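Local coordinates for protein deoxyribodipyrimidine photo-lyase (Oryza sativa Japonica Group, PDB 3UMV) that uses light to split cyclobutane pyrimidine dimers in UV-damaged DNA, restoring the two pyrimidines with the help of a bound FAD, at residues Glu182-Ala185 and Lys186-Arg189; Glu318-Val321 and Val322-Leu326. One frame throughout, in Å; residues are numbered along the deposited sequence. Where two conformers were deposited one is given.

Contact 1 of 2, residues Glu182-Ala185 and Lys186-Arg189; sequences EYSA and KTFR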
loop_
_atom_site.group_PDB
_atom_site.type_symbol
_atom_site.label_atom_id
_atom_site.label_comp_id
_atom_site.label_asym_id
_atom_site.label_seq_id
_atom_site.Cartn_x
_atom_site.Cartn_y
_atom_site.Cartn_z
ATOM N N GLU A 182 9.343 -15.560 -3.627
ATOM C CA GLU A 182 8.820 -16.479 -4.630
ATOM C C GLU A 182 9.040 -15.980 -6.054
ATOM O O GLU A 182 9.050 -14.774 -6.296
ATOM C CB GLU A 182 7.332 -16.713 -4.387
ATOM C CG GLU A 182 7.032 -17.507 -3.124
ATOM C CD GLU A 182 7.542 -18.915 -3.208
ATOM O OE1 GLU A 182 7.981 -19.446 -2.167
ATOM O OE2 GLU A 182 7.486 -19.491 -4.319
ATOM N N TYR A 183 9.210 -16.906 -6.992
ATOM C CA TYR A 183 9.435 -16.519 -8.387
ATOM C C TYR A 183 8.244 -15.770 -9.014
ATOM O O TYR A 183 8.425 -14.781 -9.734
ATOM C CB TYR A 183 9.808 -17.734 -9.250
ATOM C CG TYR A 183 10.071 -17.318 -10.667
ATOM C CD1 TYR A 183 9.067 -17.375 -11.629
ATOM C CD2 TYR A 183 11.308 -16.810 -11.036
ATOM C CE1 TYR A 183 9.303 -16.957 -12.923
ATOM C CE2 TYR A 183 11.552 -16.391 -12.326
ATOM C CZ TYR A 183 10.551 -16.457 -13.265
ATOM O OH TYR A 183 10.799 -16.034 -14.556
ATOM N N SER A 184 7.033 -16.231 -8.734
ATOM C CA SER A 184 5.847 -15.696 -9.392
ATOM C C SER A 184 4.553 -15.922 -8.613
ATOM O O SER A 184 4.537 -16.576 -7.552
ATOM C CB SER A 184 5.690 -16.334 -10.764
ATOM O OG SER A 184 5.391 -17.720 -10.608
ATOM N N ALA A 185 3.459 -15.404 -9.167
ATOM C CA ALA A 185 2.142 -15.606 -8.583
ATOM C C ALA A 185 1.819 -17.084 -8.526
ATOM O O ALA A 185 1.255 -17.557 -7.551
ATOM C CB ALA A 185 1.082 -14.865 -9.375
ATOM N N LYS A 186 2.175 -17.822 -9.570
ATOM C CA LYS A 186 1.890 -19.252 -9.572
ATOM C C LYS A 186 2.510 -19.964 -8.374
ATOM O O LYS A 186 1.825 -20.702 -7.643
ATOM C CB LYS A 186 2.356 -19.895 -10.874
ATOM C CG LYS A 186 1.882 -21.340 -11.029
ATOM C CD LYS A 186 2.812 -22.333 -10.369
ATOM C CE LYS A 186 2.233 -23.739 -10.444
ATOM N NZ LYS A 186 3.281 -24.788 -10.294
ATOM N N THR A 187 3.801 -19.754 -8.161
ATOM C CA THR A 187 4.492 -20.459 -7.085
ATOM C C THR A 187 4.054 -19.949 -5.715
ATOM O O THR A 187 3.966 -20.706 -4.756
ATOM C CB THR A 187 6.035 -20.398 -7.241
ATOM O OG1 THR A 187 6.498 -19.062 -7.030
ATOM C CG2 THR A 187 6.449 -20.857 -8.639
ATOM N N PHE A 188 3.755 -18.660 -5.640
ATOM C CA PHE A 188 3.244 -18.082 -4.411
ATOM C C PHE A 188 1.836 -18.619 -4.101
ATOM O O PHE A 188 1.542 -19.003 -2.967
ATOM C CB PHE A 188 3.234 -16.559 -4.510
ATOM C CG PHE A 188 2.863 -15.886 -3.230
ATOM C CD1 PHE A 188 3.748 -15.866 -2.170
ATOM C CD2 PHE A 188 1.624 -15.278 -3.080
ATOM C CE1 PHE A 188 3.414 -15.246 -0.976
ATOM C CE2 PHE A 188 1.289 -14.654 -1.894
ATOM C CZ PHE A 188 2.186 -14.640 -0.840
ATOM N N ARG A 189 0.977 -18.680 -5.118
ATOM C CA ARG A 189 -0.375 -19.224 -4.941
ATOM C C ARG A 189 -0.347 -20.667 -4.439
ATOM O O ARG A 189 -1.182 -21.071 -3.625
ATOM C CB ARG A 189 -1.147 -19.142 -6.257
ATOM C CG ARG A 189 -2.616 -19.535 -6.181
ATOM C CD ARG A 189 -3.202 -19.601 -7.601
ATOM N NE ARG A 189 -2.875 -18.403 -8.381
ATOM C CZ ARG A 189 -2.154 -18.403 -9.498
ATOM N NH1 ARG A 189 -1.912 -17.260 -10.136
ATOM N NH2 ARG A 189 -1.677 -19.539 -9.990
#
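E182 and T187 meet through their polar ends where the chain turns into helix 185-193. The T187 hydroxyl OG1 lies between two oxygens, 2.9 Å from E182 OE2 and 3.2 Å from the backbone O of S184. The T187 torsion (chi1 68°) sets OG1 between the backbone N and the carbonyl carbon, facing back over the incoming loop. The bent E182 chain crosses F188 at about a right angle: CG sits in the plane of the ring at its edge, 3.8 Å from CD1, and the carboxylate is turned 44° from the ring plane. S184 holds the N-cap position, and its backbone O receives F188 N at 2.9 Å. One residue on, A185 O accepts R189 N at 2.7 Å. R189 runs extended to its third torsion (chi3 -49°), where the bend swings the guanidinium back and lays one face over A185 O, 4.0 Å above the plane. NH1 thus comes alongside the A185 methyl while bridging to E318 on helix 310-333. E182 OE1 is taken by S178 and by K180 and K191; the two lysine charges would probably keep the carboxylate ionised. With OE1 occupied by these groups and OE2 beside T187, the acid links the entering loop to helix 185-193, through K191 and probably T187.

Contact 2 of 2, residues Glu318-Val321 and Val322-Leu326; sequences EELV and VRREL. With FAD (flavin-adenine dinucleotide), chain I.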
loop_
_atom_site.group_PDB
_atom_site.type_symbol
_atom_site.label_atom_id
_atom_site.label_comp_id
_atom_site.label_asym_id
_atom_site.label_seq_id
_atom_site.Cartn_x
_atom_site.Cartn_y
_atom_site.Cartn_z
ATOM N N GLU A 318 -7.707 -13.185 -6.858
ATOM C CA GLU A 318 -6.342 -13.413 -7.345
ATOM C C GLU A 318 -5.499 -12.126 -7.260
ATOM O O GLU A 318 -4.336 -12.143 -6.819
ATOM C CB GLU A 318 -6.370 -13.982 -8.776
ATOM C CG GLU A 318 -5.018 -14.027 -9.501
ATOM C CD GLU A 318 -4.034 -15.040 -8.909
ATOM O OE1 GLU A 318 -2.816 -14.909 -9.177
ATOM O OE2 GLU A 318 -4.473 -15.961 -8.185
ATOM N N GLU A 319 -6.080 -11.004 -7.667
ATOM C CA GLU A 319 -5.341 -9.740 -7.635
ATOM C C GLU A 319 -5.261 -9.226 -6.200
ATOM O O GLU A 319 -4.197 -8.804 -5.724
ATOM C CB GLU A 319 -5.997 -8.699 -8.556
ATOM C CG GLU A 319 -6.299 -9.203 -9.970
ATOM C CD GLU A 319 -5.050 -9.534 -10.768
ATOM O OE1 GLU A 319 -4.140 -8.675 -10.856
ATOM O OE2 GLU A 319 -4.973 -10.654 -11.314
ATOM N N LEU A 320 -6.381 -9.309 -5.487
ATOM C CA LEU A 320 -6.464 -8.752 -4.150
ATOM C C LEU A 320 -5.578 -9.471 -3.124
ATOM O O LEU A 320 -5.025 -8.827 -2.236
ATOM C CB LEU A 320 -7.919 -8.776 -3.665
ATOM C CG LEU A 320 -8.144 -8.369 -2.210
ATOM C CD1 LEU A 320 -7.941 -6.882 -2.063
ATOM C CD2 LEU A 320 -9.550 -8.757 -1.781
ATOM N N VAL A 321 -5.470 -10.797 -3.226
ATOM C CA VAL A 321 -4.746 -11.588 -2.236
ATOM C C VAL A 321 -3.416 -12.085 -2.770
ATOM O O VAL A 321 -2.357 -11.735 -2.253
ATOM C CB VAL A 321 -5.587 -12.771 -1.716
ATOM C CG1 VAL A 321 -4.756 -13.669 -0.783
ATOM C CG2 VAL A 321 -6.841 -12.248 -1.014
ATOM N N VAL A 322 -3.451 -12.890 -3.820
ATOM C CA VAL A 322 -2.213 -13.450 -4.326
ATOM C C VAL A 322 -1.207 -12.407 -4.838
ATOM O O VAL A 322 -0.057 -12.393 -4.414
ATOM C CB VAL A 322 -2.465 -14.535 -5.384
ATOM C CG1 VAL A 322 -1.185 -14.851 -6.113
ATOM C CG2 VAL A 322 -2.995 -15.787 -4.697
ATOM N N ARG A 323 -1.640 -11.544 -5.746
ATOM C CA ARG A 323 -0.714 -10.579 -6.321
ATOM C C ARG A 323 -0.240 -9.572 -5.273
ATOM O O ARG A 323 0.966 -9.353 -5.116
ATOM C CB ARG A 323 -1.330 -9.880 -7.531
ATOM C CG ARG A 323 -1.645 -10.821 -8.683
ATOM C CD ARG A 323 -1.161 -10.228 -10.003
ATOM N NE ARG A 323 0.297 -10.147 -10.050
ATOM C CZ ARG A 323 1.068 -11.027 -10.681
ATOM N NH1 ARG A 323 2.389 -10.888 -10.676
ATOM N NH2 ARG A 323 0.508 -12.042 -11.327
ATOM N N ARG A 324 -1.180 -8.977 -4.544
ATOM C CA ARG A 324 -0.826 -7.944 -3.577
ATOM C C ARG A 324 0.126 -8.534 -2.539
ATOM O O ARG A 324 1.162 -7.944 -2.227
ATOM C CB ARG A 324 -2.059 -7.368 -2.885
ATOM C CG ARG A 324 -1.706 -6.328 -1.812
ATOM C CD ARG A 324 -2.952 -5.833 -1.110
ATOM N NE ARG A 324 -3.735 -6.982 -0.677
ATOM C CZ ARG A 324 -3.514 -7.693 0.422
ATOM N NH1 ARG A 324 -2.546 -7.357 1.282
ATOM N NH2 ARG A 324 -4.287 -8.746 0.675
ATOM N N GLU A 325 -0.218 -9.706 -2.020
ATOM C CA GLU A 325 0.624 -10.321 -1.004
ATOM C C GLU A 325 1.966 -10.817 -1.537
ATOM O O GLU A 325 2.949 -10.877 -0.792
ATOM C CB GLU A 325 -0.167 -11.360 -0.186
ATOM C CG GLU A 325 -1.243 -10.650 0.625
ATOM C CD GLU A 325 -2.091 -11.527 1.537
ATOM O OE1 GLU A 325 -1.656 -12.628 1.949
ATOM O OE2 GLU A 325 -3.202 -11.057 1.870
ATOM N N LEU A 326 2.007 -11.142 -2.829
ATOM C CA LEU A 326 3.259 -11.479 -3.491
ATOM C C LEU A 326 4.201 -10.275 -3.489
ATOM O O LEU A 326 5.415 -10.443 -3.384
ATOM C CB LEU A 326 3.005 -11.962 -4.924
ATOM C CG LEU A 326 4.273 -12.158 -5.773
ATOM C CD1 LEU A 326 5.182 -13.261 -5.239
ATOM C CD2 LEU A 326 3.867 -12.430 -7.197
HETATM P PA FAD I . -8.354 -3.726 -8.909
HETATM O O1A FAD I . -8.199 -4.326 -10.273
HETATM O O2A FAD I . -9.779 -3.515 -8.477
HETATM O O5B FAD I . -7.564 -4.649 -7.867
HETATM C C5B FAD I . -7.994 -4.809 -6.532
HETATM C C4B FAD I . -6.780 -4.889 -5.601
HETATM O O4B FAD I . -5.912 -5.958 -5.949
HETATM C C3B FAD I . -5.913 -3.649 -5.694
HETATM O O3B FAD I . -6.408 -2.609 -4.883
HETATM C C2B FAD I . -4.603 -4.170 -5.182
HETATM O O2B FAD I . -4.663 -4.303 -3.775
HETATM C C1B FAD I . -4.571 -5.561 -5.761
HETATM N N9A FAD I . -3.842 -5.584 -7.040
HETATM C C8A FAD I . -4.358 -5.465 -8.303
HETATM N N7A FAD I . -3.329 -5.553 -9.178
HETATM C C5A FAD I . -2.167 -5.710 -8.484
HETATM C C6A FAD I . -0.822 -5.855 -8.845
HETATM N N6A FAD I . -0.437 -5.958 -10.116
HETATM N N1A FAD I . 0.137 -6.006 -7.867
HETATM C C2A FAD I . -0.230 -6.024 -6.541
HETATM N N3A FAD I . -1.552 -5.876 -6.187
HETATM C C4A FAD I . -2.497 -5.736 -7.143
HETATM N N1 FAD I . -0.484 -0.881 -6.879
HETATM C C2 FAD I . -0.542 -0.142 -5.733
HETATM O O2 FAD I . -1.322 -0.512 -4.855
HETATM N N3 FAD I . 0.273 0.964 -5.567
HETATM C C4 FAD I . 1.146 1.351 -6.568
HETATM O O4 FAD I . 1.868 2.342 -6.419
HETATM C C4X FAD I . 1.206 0.585 -7.726
HETATM N N5 FAD I . 2.043 0.923 -8.764
HETATM C C5X FAD I . 2.103 0.140 -9.899
HETATM C C6 FAD I . 2.983 0.474 -10.937
HETATM C C7 FAD I . 3.042 -0.314 -12.090
HETATM C C7M FAD I . 4.007 0.060 -13.185
HETATM C C8 FAD I . 2.208 -1.431 -12.198
HETATM C C8M FAD I . 2.223 -2.313 -13.412
HETATM C C9 FAD I . 1.334 -1.744 -11.171
HETATM C C9A FAD I . 1.283 -0.967 -10.028
HETATM N N10 FAD I . 0.406 -1.286 -9.012
HETATM C C10 FAD I . 0.386 -0.514 -7.875
HETATM C "C1'" FAD I . -0.524 -2.489 -9.098
HETATM C "C2'" FAD I . -1.921 -2.173 -9.719
HETATM O "O2'" FAD I . -1.869 -1.432 -10.944
HETATM C "C3'" FAD I . -2.877 -1.433 -8.766
HETATM O "O3'" FAD I . -2.917 -2.107 -7.537
HETATM C "C4'" FAD I . -4.306 -1.325 -9.303
HETATM O "O4'" FAD I . -4.301 -0.643 -10.543
HETATM C "C5'" FAD I . -5.151 -0.592 -8.263
HETATM O "O5'" FAD I . -6.421 -0.184 -8.712
HETATM P P FAD I . -7.727 -0.921 -8.141
HETATM O O1P FAD I . -7.703 -0.961 -6.625
HETATM O O2P FAD I . -8.957 -0.243 -8.686
HETATM O O3P FAD I . -7.487 -2.349 -8.852
HETATM O O HOH W 1 -1.855 -14.009 -11.404
#
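R324 reaches back along its own helix to L320, giving NE to L320 O at 2.7 Å, with NH2 adding a weak bond to the same oxygen at 3.0 Å. NE lies nearly in line with the C=O bond, although the oxygen sits 22° out of the guanidinium plane. The extended R324 chain bends at chi3 (50°), which brings NE and NH2 back to L320 O. NH2 also forms a salt bridge with E325, meeting the anti lone pair of OE2 at 2.8 Å, while the E325 carboxylate is fixed by the backbone N atoms of V171 and V172. The adenosine half of FAD presses on this side: R324 CA is 3.4 Å from N3A, and the ribose O2B sits at the guanidinium edge. Helix 310-333 makes a pi-type turn here, R323 N bonding to E318 O and R324 N to E319 O, five residues back; with R324 N spent on E319 O, it is consistent that L320 O takes the R324 side chain. An alanine in place of R324 would probably leave L320 O without its side-chain donors and E325 OE2 without its charged mate. The flank of E318 and R323 is looser: R323 is partly exposed and has two deposited conformers, so its contacts are those of the conformer given. E319 and R323 lie alongside, pointing the same way with end planes 24° apart; their closest approach is E319 OE1 to the methylene CD of R323, at 3.5 Å. E318 OE1, salt-bridged to R189, accepts from a water at 2.6 Å, which in turn takes a weak bond from R323 NH2.

Contact 1 spans the entry into helix 185-193 and its first turn, contact 2 lies in the middle of helix 310-333, their centres 10 Å apart, and the two helices touch directly. A salt bridge from R189 NH1 to E318 OE1, 2.7 Å long, joins them. Beside it the helices pack side chain against backbone: F188 CD2 stands 3.6 Å from V322 O, and A185 N lies 3.6 Å from L326 CD2. Only contact 2 meets the cofactor, through E319, L320, R323 and R324 around its adenosine half; the side chain of A185 remains about 9 Å from FAD. Residues 182-189 thus form a second layer on the flank of E318, V322 and L326, with R323 between this layer and the adenine end of FAD.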